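Local structure of uncharacterized conserved protein YiiM (Geobacillus stearothermophilus, 5YHH) at residues S11-K16 and G30-V36; V103-D107 and I197-L203; L115-P121 and F149-Q155. The protein is a MOSC-domain protein linked to hydroxylaminopurine resistance, and probably works as an oxidoreductase that uses a bound molybdenum cofactor. Residues are numbered along the deposited sequence.

Contacts 1 and 3 are both antiparallel strand pairings within one mixed sheet, whereas contact 2 joins a loop of the MOSC domain to the end of a helix in the C-terminal helical region. Contact 1 is the outer one, with strand 27-35 at the sheet's edge, and it rests chiefly on backbone hydrogen bonds. Contact 3 lies deeper, its centre about 8 Å from the centre of the chain, and adds aromatic and valine packing to its backbone bonds. Contact 2 is wholly buried and mainly apolar. It touches contact 3 directly, where R152 NH1 meets A202 O at 2.7 Å; contact 1 stands apart, its nearest atoms about 7 Å from contact 3.

Contact 1: S11-K16 and G30-V36; sequences SINVGK and GIDKTPV
Build S11-K16 as an extended strand (phi -95 to -149°, psi 126 to 174°) and set D32-P35 antiparallel to it, the axes 3.9 Å apart at closest approach and their directions at 136°. V14 and T34 form the hydrogen-bonded pair: V14 N gives to T34 O and T34 N to V14 O, both at 2.8 Å. N13 and P35 are the neighbouring non-hydrogen-bonded pair, CA to CA 4.1 Å, where proline's missing amide hydrogen costs nothing. V36 N gives to I12 O at 2.9 Å, and a water accepts from I12 N (3.0 Å) while donating to V36 O (2.7 Å). At the other end, past the corner at I31, G30 N bonds weakly to K16 O at 3.3 Å. S11 OG (chi1 t) donates to N13 OD1 at 2.7 Å; N13 ND2 is taken by T94 OG1 and E91 O. K33 (m, t, t, p) starts on N13's face, then its NZ leads off to G30 O (2.9 Å) and G90 O; D32 OD1 makes a salt bridge with K131. A CB on G15 would come within 2.8 Å of D32 O, so bare glycine fits. This is a twisted beta hairpin at the edge of the main sheet.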
# COMPACT_ATOMS: atom_id res chain seq x y z
N SER A 11 -0.60 -6.13 12.40
CA SER A 11 0.12 -5.13 13.16
C SER A 11 -0.20 -3.76 12.66
O SER A 11 -0.33 -3.53 11.47
CB SER A 11 1.64 -5.37 13.11
OG SER A 11 2.31 -4.51 14.02
N ILE A 12 -0.39 -2.84 13.61
CA ILE A 12 -0.54 -1.44 13.31
C ILE A 12 0.75 -0.84 13.81
O ILE A 12 1.12 -1.03 14.96
CB ILE A 12 -1.72 -0.78 14.07
CG1 ILE A 12 -3.07 -1.45 13.75
CG2 ILE A 12 -1.78 0.70 13.79
CD1 ILE A 12 -4.19 -1.03 14.80
N ASN A 13 1.42 -0.11 12.93
CA ASN A 13 2.73 0.44 13.20
C ASN A 13 2.68 1.95 13.16
O ASN A 13 2.12 2.50 12.22
CB ASN A 13 3.71 -0.11 12.16
CG ASN A 13 3.56 -1.62 11.98
OD1 ASN A 13 3.61 -2.37 12.96
ND2 ASN A 13 3.35 -2.08 10.75
N VAL A 14 3.29 2.62 14.13
CA VAL A 14 3.24 4.07 14.20
C VAL A 14 4.64 4.68 14.21
O VAL A 14 5.55 4.19 14.90
CB VAL A 14 2.42 4.52 15.44
CG1 VAL A 14 2.58 6.04 15.68
CG2 VAL A 14 0.96 4.15 15.24
N GLY A 15 4.81 5.74 13.42
CA GLY A 15 6.09 6.44 13.34
C GLY A 15 6.08 7.80 14.01
O GLY A 15 5.03 8.27 14.47
N LYS A 16 7.25 8.43 14.08
CA LYS A 16 7.40 9.79 14.63
C LYS A 16 7.36 10.84 13.52
O LYS A 16 8.02 10.66 12.50
CB LYS A 16 8.71 9.94 15.40
CG LYS A 16 8.88 8.93 16.52
CD LYS A 16 9.86 9.41 17.62
CE LYS A 16 10.11 8.32 18.65
NZ LYS A 16 10.81 7.14 18.02
N GLY A 30 7.95 9.56 9.35
CA GLY A 30 9.08 8.70 9.11
C GLY A 30 8.67 7.33 8.59
O GLY A 30 7.60 6.79 8.95
N ILE A 31 9.56 6.77 7.75
CA ILE A 31 9.51 5.37 7.30
C ILE A 31 9.69 4.38 8.49
O ILE A 31 9.24 3.25 8.41
CB ILE A 31 10.59 5.11 6.18
CG1 ILE A 31 10.18 3.94 5.27
CG2 ILE A 31 12.01 4.95 6.77
CD1 ILE A 31 9.11 4.36 4.22
N ASP A 32 10.37 4.80 9.57
CA ASP A 32 10.51 3.96 10.75
C ASP A 32 9.22 4.05 11.56
O ASP A 32 8.87 5.12 12.07
CB ASP A 32 11.69 4.37 11.63
CG ASP A 32 13.04 4.22 10.91
OD1 ASP A 32 13.16 3.48 9.90
OD2 ASP A 32 14.00 4.89 11.36
N LYS A 33 8.50 2.94 11.63
CA LYS A 33 7.26 2.82 12.40
C LYS A 33 7.38 1.60 13.30
O LYS A 33 7.93 0.58 12.90
CB LYS A 33 6.06 2.69 11.46
CG LYS A 33 5.88 3.86 10.52
CD LYS A 33 4.67 3.69 9.67
CE LYS A 33 4.39 4.92 8.85
NZ LYS A 33 5.47 5.11 7.87
N THR A 34 6.85 1.70 14.52
CA THR A 34 6.94 0.64 15.54
C THR A 34 5.55 0.07 15.77
O THR A 34 4.60 0.86 15.89
CB THR A 34 7.45 1.23 16.87
OG1 THR A 34 8.58 2.08 16.60
CG2 THR A 34 7.87 0.13 17.85
N PRO A 35 5.42 -1.27 15.84
CA PRO A 35 4.17 -1.93 16.22
C PRO A 35 3.64 -1.40 17.56
O PRO A 35 4.42 -1.29 18.50
CB PRO A 35 4.55 -3.40 16.38
CG PRO A 35 5.73 -3.58 15.45
CD PRO A 35 6.47 -2.25 15.45
N VAL A 36 2.35 -1.07 17.64
CA VAL A 36 1.73 -0.65 18.91
C VAL A 36 0.72 -1.70 19.37
O VAL A 36 0.25 -2.50 18.58
CB VAL A 36 1.06 0.73 18.76
CG1 VAL A 36 2.09 1.79 18.34
CG2 VAL A 36 -0.10 0.65 17.74
O HOH W 1 0.48 -3.93 16.29

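Contact 2: V103-D107 and I197-L203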
# COMPACT_ATOMS: atom_id res chain seq x y z
N VAL A 103 -6.06 -8.35 -4.09
CA VAL A 103 -6.63 -7.05 -3.76
C VAL A 103 -6.79 -6.25 -5.05
O VAL A 103 -5.87 -6.19 -5.89
CB VAL A 103 -5.72 -6.31 -2.78
CG1 VAL A 103 -6.19 -4.85 -2.56
CG2 VAL A 103 -5.64 -7.07 -1.48
N CYS A 104 -7.95 -5.61 -5.20
CA CYS A 104 -8.27 -4.86 -6.41
C CYS A 104 -8.45 -3.38 -6.15
O CYS A 104 -8.88 -2.97 -5.07
CB CYS A 104 -9.55 -5.41 -7.06
SG CYS A 104 -9.30 -7.07 -7.74
N LEU A 105 -8.14 -2.59 -7.15
CA LEU A 105 -8.35 -1.16 -7.10
C LEU A 105 -9.83 -0.95 -6.86
O LEU A 105 -10.67 -1.61 -7.47
CB LEU A 105 -7.92 -0.55 -8.42
CG LEU A 105 -8.16 0.96 -8.59
CD1 LEU A 105 -7.37 1.77 -7.54
CD2 LEU A 105 -7.76 1.29 -10.03
N GLY A 106 -10.16 -0.11 -5.89
CA GLY A 106 -11.55 0.18 -5.58
C GLY A 106 -12.19 -0.71 -4.54
O GLY A 106 -13.29 -0.40 -4.10
N ASP A 107 -11.52 -1.80 -4.14
CA ASP A 107 -12.05 -2.66 -3.08
C ASP A 107 -12.30 -1.80 -1.86
O ASP A 107 -11.46 -0.98 -1.48
CB ASP A 107 -11.05 -3.74 -2.63
CG ASP A 107 -10.90 -4.93 -3.59
OD1 ASP A 107 -11.61 -5.05 -4.60
OD2 ASP A 107 -10.00 -5.76 -3.30
N ILE A 197 -7.44 1.56 -16.68
CA ILE A 197 -7.04 1.80 -15.30
C ILE A 197 -7.22 3.29 -14.95
O ILE A 197 -7.73 3.62 -13.88
CB ILE A 197 -5.59 1.35 -15.03
CG1 ILE A 197 -5.46 -0.19 -15.21
CG2 ILE A 197 -5.18 1.76 -13.65
CD1 ILE A 197 -4.01 -0.72 -15.40
N ALA A 198 -6.79 4.17 -15.84
CA ALA A 198 -6.96 5.60 -15.66
C ALA A 198 -8.44 6.01 -15.52
O ALA A 198 -8.75 7.02 -14.89
CB ALA A 198 -6.33 6.36 -16.82
N SER A 199 -9.34 5.21 -16.11
CA SER A 199 -10.78 5.45 -16.08
C SER A 199 -11.42 5.07 -14.76
O SER A 199 -12.55 5.52 -14.48
CB SER A 199 -11.46 4.66 -17.18
OG SER A 199 -11.15 5.24 -18.43
N HIS A 200 -10.73 4.27 -13.96
CA HIS A 200 -11.26 3.86 -12.68
C HIS A 200 -11.41 5.02 -11.69
O HIS A 200 -10.44 5.67 -11.32
CB HIS A 200 -10.43 2.75 -12.05
CG HIS A 200 -11.23 1.87 -11.15
ND1 HIS A 200 -11.81 2.33 -9.99
CD2 HIS A 200 -11.57 0.56 -11.26
CE1 HIS A 200 -12.47 1.34 -9.41
NE2 HIS A 200 -12.34 0.26 -10.16
N PRO A 201 -12.64 5.27 -11.22
CA PRO A 201 -12.91 6.40 -10.30
C PRO A 201 -12.17 6.30 -8.95
O PRO A 201 -11.97 7.31 -8.29
CB PRO A 201 -14.41 6.31 -10.08
CG PRO A 201 -14.92 5.54 -11.26
CD PRO A 201 -13.88 4.57 -11.59
N ALA A 202 -11.79 5.10 -8.55
CA ALA A 202 -11.05 4.89 -7.30
C ALA A 202 -9.52 5.11 -7.42
O ALA A 202 -8.84 5.20 -6.39
CB ALA A 202 -11.34 3.50 -6.74
N LEU A 203 -8.98 5.22 -8.63
CA LEU A 203 -7.52 5.44 -8.79
C LEU A 203 -7.09 6.80 -8.21
O LEU A 203 -7.75 7.83 -8.42
CB LEU A 203 -7.11 5.38 -10.26
CG LEU A 203 -5.60 5.35 -10.55
CD1 LEU A 203 -4.97 4.07 -10.01
CD2 LEU A 203 -5.37 5.48 -12.04
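The bump here is L105. It stands at the second position of a type II turn, C104 to D107, with its CA-to-CB bond directed at I197-L203, and it brings by far the largest buried area to the contact. The hollow is made by the end of helix 191-199 and the type I turn H200 to L203 that follows. L105 CD2 comes to 3.7 Å from H200 CB and 3.9 Å from L203 CD1, with I197 CG2 farther back at 4.5 Å. L105 CD1 lies 3.9 Å from both A202 O and L203 CA. The imidazole of H200 forms one wall: L105 CG sits over its face, 4.2 Å from the centroid and 12° off the normal, a CH-pi contact.

G106 follows at the third position of its turn with phi/psi of 90/-10, and its bare CA lets A202 CB in to 3.5 Å. A CB on G106 would run into H200 CE1, so glycine suits both the turn and the fit. Each partner is braced from within: D107 OD2 accepts from C104 N at 2.8 Å, and H200 ND1 accepts from A202 N at 3.1 Å, which helps hold the ring in place, with H200 NE2 in a weak hydrogen bond to V172 O.

L105 also touches I180 of helix 177-185, and I197 and L203 pack on F211 of helix 205-213. Between these two segments shape fit and apolar burial do the work, while hydrogen bonds such as A202 O to R152 and G106 O to Q117 tie the same turns to the sheet.

Contact 3: L115-P121 and F149-Q155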
# COMPACT_ATOMS: atom_id res chain seq x y z
N LEU A 115 -13.97 2.49 7.40
CA LEU A 115 -14.14 1.98 6.03
C LEU A 115 -13.03 2.54 5.17
O LEU A 115 -12.83 3.77 5.15
CB LEU A 115 -15.43 2.44 5.38
CG LEU A 115 -16.65 1.56 5.34
CD1 LEU A 115 -17.85 2.45 4.96
CD2 LEU A 115 -16.45 0.39 4.37
N VAL A 116 -12.37 1.66 4.44
CA VAL A 116 -11.22 2.03 3.63
C VAL A 116 -11.35 1.46 2.21
O VAL A 116 -12.06 0.49 1.98
CB VAL A 116 -9.91 1.58 4.28
CG1 VAL A 116 -9.68 2.31 5.62
CG2 VAL A 116 -9.84 0.05 4.46
N GLN A 117 -10.69 2.12 1.26
CA GLN A 117 -10.76 1.75 -0.14
C GLN A 117 -9.36 1.76 -0.73
O GLN A 117 -8.61 2.72 -0.53
CB GLN A 117 -11.60 2.75 -0.94
CG GLN A 117 -11.85 2.33 -2.41
CD GLN A 117 -12.75 3.29 -3.16
OE1 GLN A 117 -12.54 4.51 -3.15
NE2 GLN A 117 -13.77 2.74 -3.84
N VAL A 118 -9.06 0.72 -1.51
CA VAL A 118 -7.76 0.62 -2.21
C VAL A 118 -7.69 1.68 -3.29
O VAL A 118 -8.61 1.82 -4.10
CB VAL A 118 -7.57 -0.80 -2.83
CG1 VAL A 118 -6.24 -0.90 -3.59
CG2 VAL A 118 -7.63 -1.87 -1.73
N SER A 119 -6.60 2.44 -3.28
CA SER A 119 -6.41 3.60 -4.15
C SER A 119 -5.30 3.50 -5.19
O SER A 119 -5.40 4.11 -6.26
CB SER A 119 -6.12 4.83 -3.30
OG SER A 119 -4.93 4.69 -2.56
N GLN A 120 -4.23 2.79 -4.84
CA GLN A 120 -3.07 2.64 -5.70
C GLN A 120 -2.07 1.62 -5.13
O GLN A 120 -2.06 1.36 -3.92
CB GLN A 120 -2.36 3.99 -5.84
CG GLN A 120 -1.84 4.58 -4.53
CD GLN A 120 -0.85 5.73 -4.75
OE1 GLN A 120 -1.27 6.81 -5.08
NE2 GLN A 120 0.47 5.47 -4.61
N PRO A 121 -1.21 1.05 -6.00
CA PRO A 121 -0.00 0.34 -5.54
C PRO A 121 0.94 1.29 -4.83
O PRO A 121 0.87 2.50 -5.01
CB PRO A 121 0.64 -0.15 -6.86
CG PRO A 121 -0.45 -0.05 -7.86
CD PRO A 121 -1.23 1.14 -7.47
N PHE A 149 0.35 -1.64 -1.08
CA PHE A 149 -0.66 -0.75 -1.69
C PHE A 149 -1.19 0.22 -0.64
O PHE A 149 -0.99 0.03 0.57
CB PHE A 149 -1.81 -1.55 -2.33
CG PHE A 149 -2.25 -2.77 -1.49
CD1 PHE A 149 -3.08 -2.63 -0.42
CD2 PHE A 149 -1.72 -4.02 -1.74
CE1 PHE A 149 -3.45 -3.72 0.36
CE2 PHE A 149 -2.09 -5.14 -0.95
CZ PHE A 149 -2.95 -4.97 0.09
N TYR A 150 -1.87 1.25 -1.10
CA TYR A 150 -2.43 2.22 -0.19
C TYR A 150 -3.95 2.10 -0.16
O TYR A 150 -4.57 1.70 -1.14
CB TYR A 150 -2.10 3.63 -0.67
CG TYR A 150 -0.70 4.08 -0.44
CD1 TYR A 150 0.27 3.91 -1.43
CD2 TYR A 150 -0.36 4.76 0.72
CE1 TYR A 150 1.55 4.38 -1.25
CE2 TYR A 150 0.92 5.24 0.91
CZ TYR A 150 1.87 5.02 -0.06
OH TYR A 150 3.12 5.48 0.13
N PHE A 151 -4.52 2.56 0.95
CA PHE A 151 -5.94 2.84 1.09
C PHE A 151 -6.19 4.33 1.35
O PHE A 151 -5.41 5.00 2.05
CB PHE A 151 -6.52 2.15 2.33
CG PHE A 151 -6.42 0.65 2.34
CD1 PHE A 151 -7.40 -0.13 1.76
CD2 PHE A 151 -5.39 0.02 3.03
CE1 PHE A 151 -7.33 -1.53 1.83
CE2 PHE A 151 -5.32 -1.36 3.11
CZ PHE A 151 -6.28 -2.14 2.50
N ARG A 152 -7.31 4.81 0.85
CA ARG A 152 -7.94 6.04 1.32
C ARG A 152 -8.97 5.67 2.39
O ARG A 152 -9.47 4.53 2.43
CB ARG A 152 -8.59 6.81 0.15
CG ARG A 152 -9.78 6.09 -0.52
CD ARG A 152 -10.53 7.06 -1.48
NE ARG A 152 -9.63 7.50 -2.56
CZ ARG A 152 -9.34 6.81 -3.66
NH1 ARG A 152 -9.92 5.64 -3.90
NH2 ARG A 152 -8.50 7.31 -4.55
N VAL A 153 -9.30 6.62 3.25
CA VAL A 153 -10.27 6.38 4.29
C VAL A 153 -11.60 6.98 3.87
O VAL A 153 -11.71 8.21 3.70
CB VAL A 153 -9.79 6.99 5.61
CG1 VAL A 153 -10.90 6.87 6.66
CG2 VAL A 153 -8.45 6.32 6.02
N LEU A 154 -12.59 6.11 3.67
CA LEU A 154 -13.96 6.51 3.32
C LEU A 154 -14.75 6.95 4.53
O LEU A 154 -15.56 7.89 4.45
CB LEU A 154 -14.72 5.37 2.61
CG LEU A 154 -14.07 4.87 1.31
CD1 LEU A 154 -14.90 3.74 0.68
CD2 LEU A 154 -13.81 6.01 0.31
N GLN A 155 -14.57 6.24 5.65
CA GLN A 155 -15.19 6.62 6.91
C GLN A 155 -14.16 6.43 8.03
O GLN A 155 -13.52 5.37 8.17
CB GLN A 155 -16.53 5.88 7.17
CG GLN A 155 -16.83 5.61 8.70
CD GLN A 155 -18.09 4.76 9.01
OE1 GLN A 155 -19.21 5.20 8.77
NE2 GLN A 155 -17.88 3.56 9.58
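Start at L115, where the pairing bulges. Its N gives to Q155 O at 3.0 Å, but its O accepts twice, from L154 N (2.8 Å) and Q155 N (3.1 Å), so two residues face one: a classic beta bulge, where the chain turns a corner at L154. V116 then pairs with V153, non-hydrogen-bonded, and its CG2 lies over the ring of F151, 4.1 Å from the centroid, in a CH-pi contact. At Q117 the regular pattern returns, with Q117 N to R152 O at 2.9 Å and R152 N to Q117 O at 2.8 Å; the same two side chains meet as R152 NH1 gives to Q117 OE1 at 3.0 Å. R152 also reaches D62, by a salt bridge, and A202 O. V118 CG2 touches F151 CE1 at 3.6 Å. S119 N donates to Y150 O at 3.0 Å, and its hydroxyl bonds to D62 O. Beyond it Q120 O takes Y150 N at 2.8 Å, while Q120 NE2 turns to P121 O and OE1 to S204. P121 closes the run opposite F149, CA to CA 4.1 Å.

In the main sheet of the MOSC domain this pair is flanked by strand 108-111 beyond 114-121 and by strand 65-69 beyond 149-153. F151 meets W93 of strand 93-96, and V118 and P121 pack on helix 177-185 through I177.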